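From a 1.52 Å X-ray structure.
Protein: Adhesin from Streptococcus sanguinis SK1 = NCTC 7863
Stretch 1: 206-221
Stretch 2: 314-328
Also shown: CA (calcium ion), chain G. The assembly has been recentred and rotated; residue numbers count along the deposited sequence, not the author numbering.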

# COMPACT_ATOMS: atom_id res chain seq x y z
N VAL A 206 9.02 8.77 -14.83
CA VAL A 206 10.36 8.25 -14.99
C VAL A 206 10.25 6.83 -15.53
O VAL A 206 9.49 6.00 -14.98
CB VAL A 206 11.14 8.25 -13.67
CG1 VAL A 206 12.48 7.54 -13.87
CG2 VAL A 206 11.33 9.64 -13.17
N PHE A 207 11.05 6.54 -16.56
CA PHE A 207 11.21 5.19 -17.13
C PHE A 207 12.43 4.59 -16.46
O PHE A 207 13.58 4.97 -16.75
CB PHE A 207 11.33 5.25 -18.65
CG PHE A 207 11.64 3.92 -19.29
CD1 PHE A 207 11.08 2.76 -18.83
CD2 PHE A 207 12.48 3.88 -20.38
CE1 PHE A 207 11.35 1.57 -19.44
CE2 PHE A 207 12.78 2.65 -20.99
CZ PHE A 207 12.21 1.53 -20.52
N VAL A 208 12.18 3.67 -15.54
CA VAL A 208 13.27 3.09 -14.76
C VAL A 208 14.29 2.37 -15.64
O VAL A 208 15.49 2.35 -15.34
CB VAL A 208 12.66 2.15 -13.71
CG1 VAL A 208 13.77 1.45 -12.97
CG2 VAL A 208 11.75 2.88 -12.79
N ASP A 209 13.85 1.72 -16.71
CA ASP A 209 14.71 0.89 -17.53
C ASP A 209 15.29 1.63 -18.73
O ASP A 209 15.70 1.01 -19.71
CB ASP A 209 13.90 -0.36 -17.91
CG ASP A 209 13.53 -1.18 -16.70
OD1 ASP A 209 14.46 -1.70 -16.03
OD2 ASP A 209 12.33 -1.25 -16.33
N GLU A 210 15.35 2.96 -18.67
CA GLU A 210 15.95 3.72 -19.75
C GLU A 210 17.33 3.20 -20.04
O GLU A 210 18.12 3.00 -19.12
CB GLU A 210 16.01 5.19 -19.35
CG GLU A 210 16.61 6.01 -20.42
CD GLU A 210 16.73 7.51 -20.07
OE1 GLU A 210 16.33 7.90 -18.94
OE2 GLU A 210 17.18 8.24 -20.94
N GLY A 211 17.59 2.94 -21.33
CA GLY A 211 18.88 2.47 -21.78
C GLY A 211 19.07 0.97 -21.71
O GLY A 211 20.14 0.49 -22.08
N ARG A 212 18.11 0.24 -21.17
CA ARG A 212 18.28 -1.18 -20.97
C ARG A 212 18.18 -1.93 -22.30
O ARG A 212 17.31 -1.67 -23.13
CB ARG A 212 17.21 -1.70 -20.03
CG ARG A 212 17.31 -3.15 -19.68
CD ARG A 212 16.60 -3.39 -18.37
NE ARG A 212 16.58 -4.80 -18.06
CZ ARG A 212 15.78 -5.36 -17.18
NH1 ARG A 212 14.95 -4.59 -16.49
NH2 ARG A 212 15.82 -6.66 -17.00
N ASP A 213 19.01 -2.95 -22.42
CA ASP A 213 18.95 -3.87 -23.54
C ASP A 213 18.34 -5.16 -23.03
O ASP A 213 18.88 -5.80 -22.13
CB ASP A 213 20.34 -4.15 -24.09
CG ASP A 213 20.84 -3.05 -24.97
OD1 ASP A 213 20.07 -2.10 -25.26
OD2 ASP A 213 22.01 -3.14 -25.37
N TYR A 214 17.21 -5.52 -23.57
CA TYR A 214 16.57 -6.78 -23.25
C TYR A 214 16.92 -7.81 -24.29
O TYR A 214 16.70 -7.59 -25.47
CB TYR A 214 15.07 -6.58 -23.18
CG TYR A 214 14.59 -5.67 -22.10
CD1 TYR A 214 14.21 -6.16 -20.87
CD2 TYR A 214 14.43 -4.31 -22.36
CE1 TYR A 214 13.68 -5.28 -19.92
CE2 TYR A 214 13.91 -3.45 -21.38
CZ TYR A 214 13.60 -3.95 -20.18
OH TYR A 214 13.07 -3.12 -19.22
N ILE A 215 17.52 -8.90 -23.84
CA ILE A 215 18.02 -9.89 -24.75
C ILE A 215 16.90 -10.84 -25.06
O ILE A 215 16.27 -11.37 -24.14
CB ILE A 215 19.18 -10.66 -24.15
CG1 ILE A 215 20.36 -9.76 -23.98
CG2 ILE A 215 19.58 -11.77 -25.11
CD1 ILE A 215 21.45 -10.42 -23.06
N PHE A 216 16.68 -11.09 -26.35
CA PHE A 216 15.72 -12.08 -26.80
C PHE A 216 16.50 -13.07 -27.63
O PHE A 216 17.14 -12.71 -28.60
CB PHE A 216 14.59 -11.46 -27.62
CG PHE A 216 13.53 -10.86 -26.79
CD1 PHE A 216 13.73 -9.75 -25.98
CD2 PHE A 216 12.26 -11.41 -26.83
CE1 PHE A 216 12.68 -9.24 -25.21
CE2 PHE A 216 11.27 -10.94 -26.01
CZ PHE A 216 11.47 -9.85 -25.26
N TYR A 217 16.39 -14.31 -27.28
CA TYR A 217 17.08 -15.36 -28.02
C TYR A 217 16.23 -15.75 -29.19
O TYR A 217 15.04 -16.06 -29.02
CB TYR A 217 17.31 -16.57 -27.10
CG TYR A 217 18.31 -16.24 -26.06
CD1 TYR A 217 19.66 -16.25 -26.30
CD2 TYR A 217 17.88 -15.80 -24.82
CE1 TYR A 217 20.54 -15.86 -25.34
CE2 TYR A 217 18.78 -15.40 -23.87
CZ TYR A 217 20.11 -15.47 -24.13
OH TYR A 217 21.01 -15.03 -23.19
N ARG A 218 16.82 -15.79 -30.37
CA ARG A 218 16.08 -16.13 -31.57
C ARG A 218 15.41 -17.47 -31.39
O ARG A 218 16.02 -18.44 -30.96
CB ARG A 218 17.03 -16.13 -32.78
CG ARG A 218 17.62 -14.75 -33.01
CD ARG A 218 18.85 -14.79 -33.93
NE ARG A 218 18.54 -15.30 -35.24
CZ ARG A 218 19.03 -16.44 -35.75
NH1 ARG A 218 19.90 -17.15 -35.08
NH2 ARG A 218 18.70 -16.85 -36.93
N GLY A 219 14.13 -17.54 -31.70
CA GLY A 219 13.41 -18.77 -31.65
C GLY A 219 12.95 -19.22 -30.30
O GLY A 219 12.45 -20.35 -30.19
N GLU A 220 13.01 -18.45 -29.29
CA GLU A 220 12.52 -18.77 -27.95
C GLU A 220 11.72 -17.59 -27.45
O GLU A 220 12.19 -16.46 -27.47
CB GLU A 220 13.63 -19.03 -26.94
CG GLU A 220 14.46 -20.28 -27.30
CD GLU A 220 15.44 -20.67 -26.22
OE1 GLU A 220 16.04 -21.80 -26.34
OE2 GLU A 220 15.61 -19.91 -25.23
N GLU A 221 10.61 -17.80 -26.92
CA GLU A 221 9.81 -16.69 -26.44
C GLU A 221 10.47 -16.07 -25.22
O GLU A 221 10.97 -16.76 -24.32
CB GLU A 221 8.45 -17.17 -26.10
CG GLU A 221 7.51 -16.04 -25.72
CD GLU A 221 6.10 -16.62 -25.55
OE1 GLU A 221 5.89 -17.59 -24.77
OE2 GLU A 221 5.24 -16.11 -26.30
N LYS A 314 12.24 8.06 -24.19
CA LYS A 314 13.31 7.35 -23.51
C LYS A 314 13.54 6.05 -24.27
O LYS A 314 12.61 5.44 -24.65
CB LYS A 314 12.90 7.05 -22.08
CG LYS A 314 12.44 8.28 -21.34
CD LYS A 314 13.59 9.10 -20.93
CE LYS A 314 13.21 10.41 -20.27
NZ LYS A 314 14.39 11.30 -20.24
N ILE A 315 14.80 5.68 -24.41
CA ILE A 315 15.22 4.54 -25.25
C ILE A 315 15.29 3.28 -24.42
O ILE A 315 15.64 3.35 -23.34
CB ILE A 315 16.64 4.78 -25.78
CG1 ILE A 315 16.60 5.98 -26.71
CG2 ILE A 315 17.27 3.57 -26.47
CD1 ILE A 315 15.78 5.76 -27.88
N PHE A 316 14.88 2.18 -25.00
CA PHE A 316 15.24 0.83 -24.57
C PHE A 316 15.35 0.02 -25.84
O PHE A 316 14.93 0.45 -26.92
CB PHE A 316 14.27 0.22 -23.57
CG PHE A 316 12.99 -0.12 -24.14
CD1 PHE A 316 12.02 0.80 -24.29
CD2 PHE A 316 12.70 -1.40 -24.54
CE1 PHE A 316 10.80 0.51 -24.86
CE2 PHE A 316 11.48 -1.71 -25.10
CZ PHE A 316 10.51 -0.77 -25.23
N ARG A 317 16.05 -1.12 -25.75
CA ARG A 317 16.22 -1.95 -26.91
C ARG A 317 15.89 -3.39 -26.63
O ARG A 317 16.00 -3.86 -25.51
CB ARG A 317 17.68 -1.92 -27.44
CG ARG A 317 18.22 -0.48 -27.59
CD ARG A 317 19.49 -0.42 -28.40
NE ARG A 317 20.54 -1.17 -27.77
CZ ARG A 317 21.75 -1.29 -28.32
NH1 ARG A 317 22.03 -0.69 -29.47
NH2 ARG A 317 22.66 -2.01 -27.71
N ILE A 318 15.46 -4.05 -27.66
CA ILE A 318 15.50 -5.50 -27.73
C ILE A 318 16.69 -5.84 -28.59
O ILE A 318 16.79 -5.36 -29.71
CB ILE A 318 14.19 -6.07 -28.30
CG1 ILE A 318 13.16 -5.98 -27.20
CG2 ILE A 318 14.39 -7.54 -28.78
CD1 ILE A 318 11.75 -6.30 -27.67
N VAL A 319 17.55 -6.75 -28.10
CA VAL A 319 18.74 -7.19 -28.80
C VAL A 319 18.64 -8.69 -29.00
O VAL A 319 18.36 -9.42 -28.06
CB VAL A 319 20.03 -6.80 -28.07
CG1 VAL A 319 21.22 -7.35 -28.80
CG2 VAL A 319 20.07 -5.25 -28.01
N PHE A 320 18.85 -9.12 -30.22
CA PHE A 320 18.68 -10.52 -30.58
C PHE A 320 19.95 -11.29 -30.22
O PHE A 320 21.07 -10.79 -30.39
CB PHE A 320 18.41 -10.71 -32.07
CG PHE A 320 17.40 -9.78 -32.68
CD1 PHE A 320 16.42 -9.12 -31.94
CD2 PHE A 320 17.42 -9.59 -34.02
CE1 PHE A 320 15.54 -8.23 -32.55
CE2 PHE A 320 16.55 -8.73 -34.64
CZ PHE A 320 15.62 -8.05 -33.89
N ALA A 321 19.77 -12.49 -29.77
CA ALA A 321 20.89 -13.38 -29.51
C ALA A 321 20.64 -14.74 -30.13
O ALA A 321 19.52 -15.23 -30.18
CB ALA A 321 21.13 -13.52 -28.04
N ASN A 322 21.72 -15.37 -30.52
CA ASN A 322 21.63 -16.74 -30.99
C ASN A 322 21.49 -17.65 -29.80
O ASN A 322 22.08 -17.41 -28.74
CB ASN A 322 22.88 -17.13 -31.75
CG ASN A 322 23.06 -16.37 -33.00
OD1 ASN A 322 22.15 -16.24 -33.81
ND2 ASN A 322 24.23 -15.83 -33.18
N GLN A 323 20.82 -18.76 -30.01
CA GLN A 323 20.69 -19.73 -28.93
C GLN A 323 22.02 -20.25 -28.41
O GLN A 323 22.13 -20.57 -27.22
CB GLN A 323 19.82 -20.91 -29.37
CG GLN A 323 18.37 -20.49 -29.38
CD GLN A 323 17.45 -21.60 -29.75
OE1 GLN A 323 17.75 -22.81 -29.47
NE2 GLN A 323 16.35 -21.26 -30.40
N THR A 324 23.01 -20.34 -29.27
CA THR A 324 24.28 -20.82 -28.79
C THR A 324 24.82 -19.91 -27.71
O THR A 324 25.62 -20.36 -26.90
CB THR A 324 25.26 -21.01 -29.94
OG1 THR A 324 26.43 -21.60 -29.36
CG2 THR A 324 25.64 -19.72 -30.60
N ASP A 325 24.36 -18.66 -27.63
CA ASP A 325 24.85 -17.78 -26.60
C ASP A 325 24.34 -18.18 -25.22
O ASP A 325 24.94 -17.78 -24.22
CB ASP A 325 24.43 -16.35 -26.92
CG ASP A 325 25.12 -15.76 -28.08
OD1 ASP A 325 25.95 -16.43 -28.70
OD2 ASP A 325 24.76 -14.60 -28.42
N LYS A 326 23.26 -18.95 -25.12
CA LYS A 326 22.83 -19.39 -23.80
C LYS A 326 23.02 -20.85 -23.50
O LYS A 326 22.75 -21.24 -22.38
CB LYS A 326 21.37 -19.04 -23.57
CG LYS A 326 20.48 -19.70 -24.50
CD LYS A 326 18.95 -19.46 -24.06
CE LYS A 326 18.50 -20.27 -22.94
NZ LYS A 326 17.02 -20.22 -22.74
N TYR A 327 23.40 -21.66 -24.46
CA TYR A 327 23.59 -23.09 -24.26
C TYR A 327 25.05 -23.45 -24.37
O TYR A 327 25.73 -23.01 -25.29
CB TYR A 327 22.82 -23.90 -25.35
CG TYR A 327 21.34 -23.74 -25.15
CD1 TYR A 327 20.73 -24.17 -23.97
CD2 TYR A 327 20.55 -23.15 -26.11
CE1 TYR A 327 19.39 -23.99 -23.76
CE2 TYR A 327 19.23 -22.94 -25.89
CZ TYR A 327 18.63 -23.38 -24.73
OH TYR A 327 17.28 -23.18 -24.48
N THR A 328 25.50 -24.33 -23.48
CA THR A 328 26.83 -24.93 -23.55
C THR A 328 26.65 -26.43 -23.50
O THR A 328 26.11 -26.94 -22.50
CB THR A 328 27.67 -24.46 -22.38
OG1 THR A 328 27.82 -23.05 -22.49
CG2 THR A 328 29.03 -25.09 -22.41
CA CA G . 27.29 -22.06 -26.90
O HOH W 1 16.92 7.45 -23.53
O HOH W 2 15.69 10.45 -18.25
O HOH W 3 13.85 -22.21 -31.86
O HOH W 4 15.47 -23.61 -28.06
O HOH W 5 27.80 -20.94 -24.73
O HOH W 6 28.81 -20.32 -27.58
O HOH W 7 29.01 -23.09 -25.67

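The most unusual feature of this contact lies just beyond the end of the parallel strand pair, where Glu-220 divides its carboxylate between two partners from the turn that follows strand 314-321. Its OE1 accepts a hydrogen bond from Tyr-327 OH at 2.6 Å, while its OE2 forms a salt bridge with Lys-326 NZ at 2.9 Å. The lysine chain also crosses the Tyr-217 ring: Lys-326 CD lies 3.8 Å from the ring centroid of Tyr-217 and 8° off the normal, a CH-pi contact over the face.

Strands 213-217 and 314-321 run parallel, their axes 27° apart. Five bridges, from Asp-213 with Arg-317 to Tyr-217 with Ala-321, keep one register, and the hydrogen bonds show the alternation expected of parallel strands: Tyr-214 and Phe-216 each bond to the second strand through both N and O, reaching the residues before and after their bridge partner, so Tyr-214 N donates to Arg-317 O (2.8 Å) and Tyr-214 O accepts from Val-319 N (2.9 Å). Phe-216 repeats the pattern, and Arg-218 N extends it to Ala-321 O (2.8 Å). Ahead of the ladder, in the type II turn Asp-209 to Arg-212, Gly-211 N donates to Ile-315 O (2.8 Å, 175°), one residue out of the later register, and Arg-317 N donates to Arg-212 O (3.0 Å); the positive phi of Gly-211, 85°, is one that glycine adopts readily.

The two sheet faces differ in chemistry. On the face of Asp-213, Ile-215 and Tyr-217, Arg-317 meets the aspartate with two nearly linear bonds, NE to Asp-213 OD1 and NH2 to Asp-213 OD2, each 2.7 Å; the carboxylate lies at the guanidinium edge, so charge and direction reinforce each other. Beyond it, Ile-215 CG2 packs 3.7 Å from Ala-321 CB. The face of Tyr-214 and Phe-216 is buried and apolar at its contacts, with Phe-216 CD1 3.6 Å from Ile-318 CG2.

Past the strand, Gln-323 NE2 donates to Arg-218 O (2.9 Å, 173°), tying the two segments together beyond the strands.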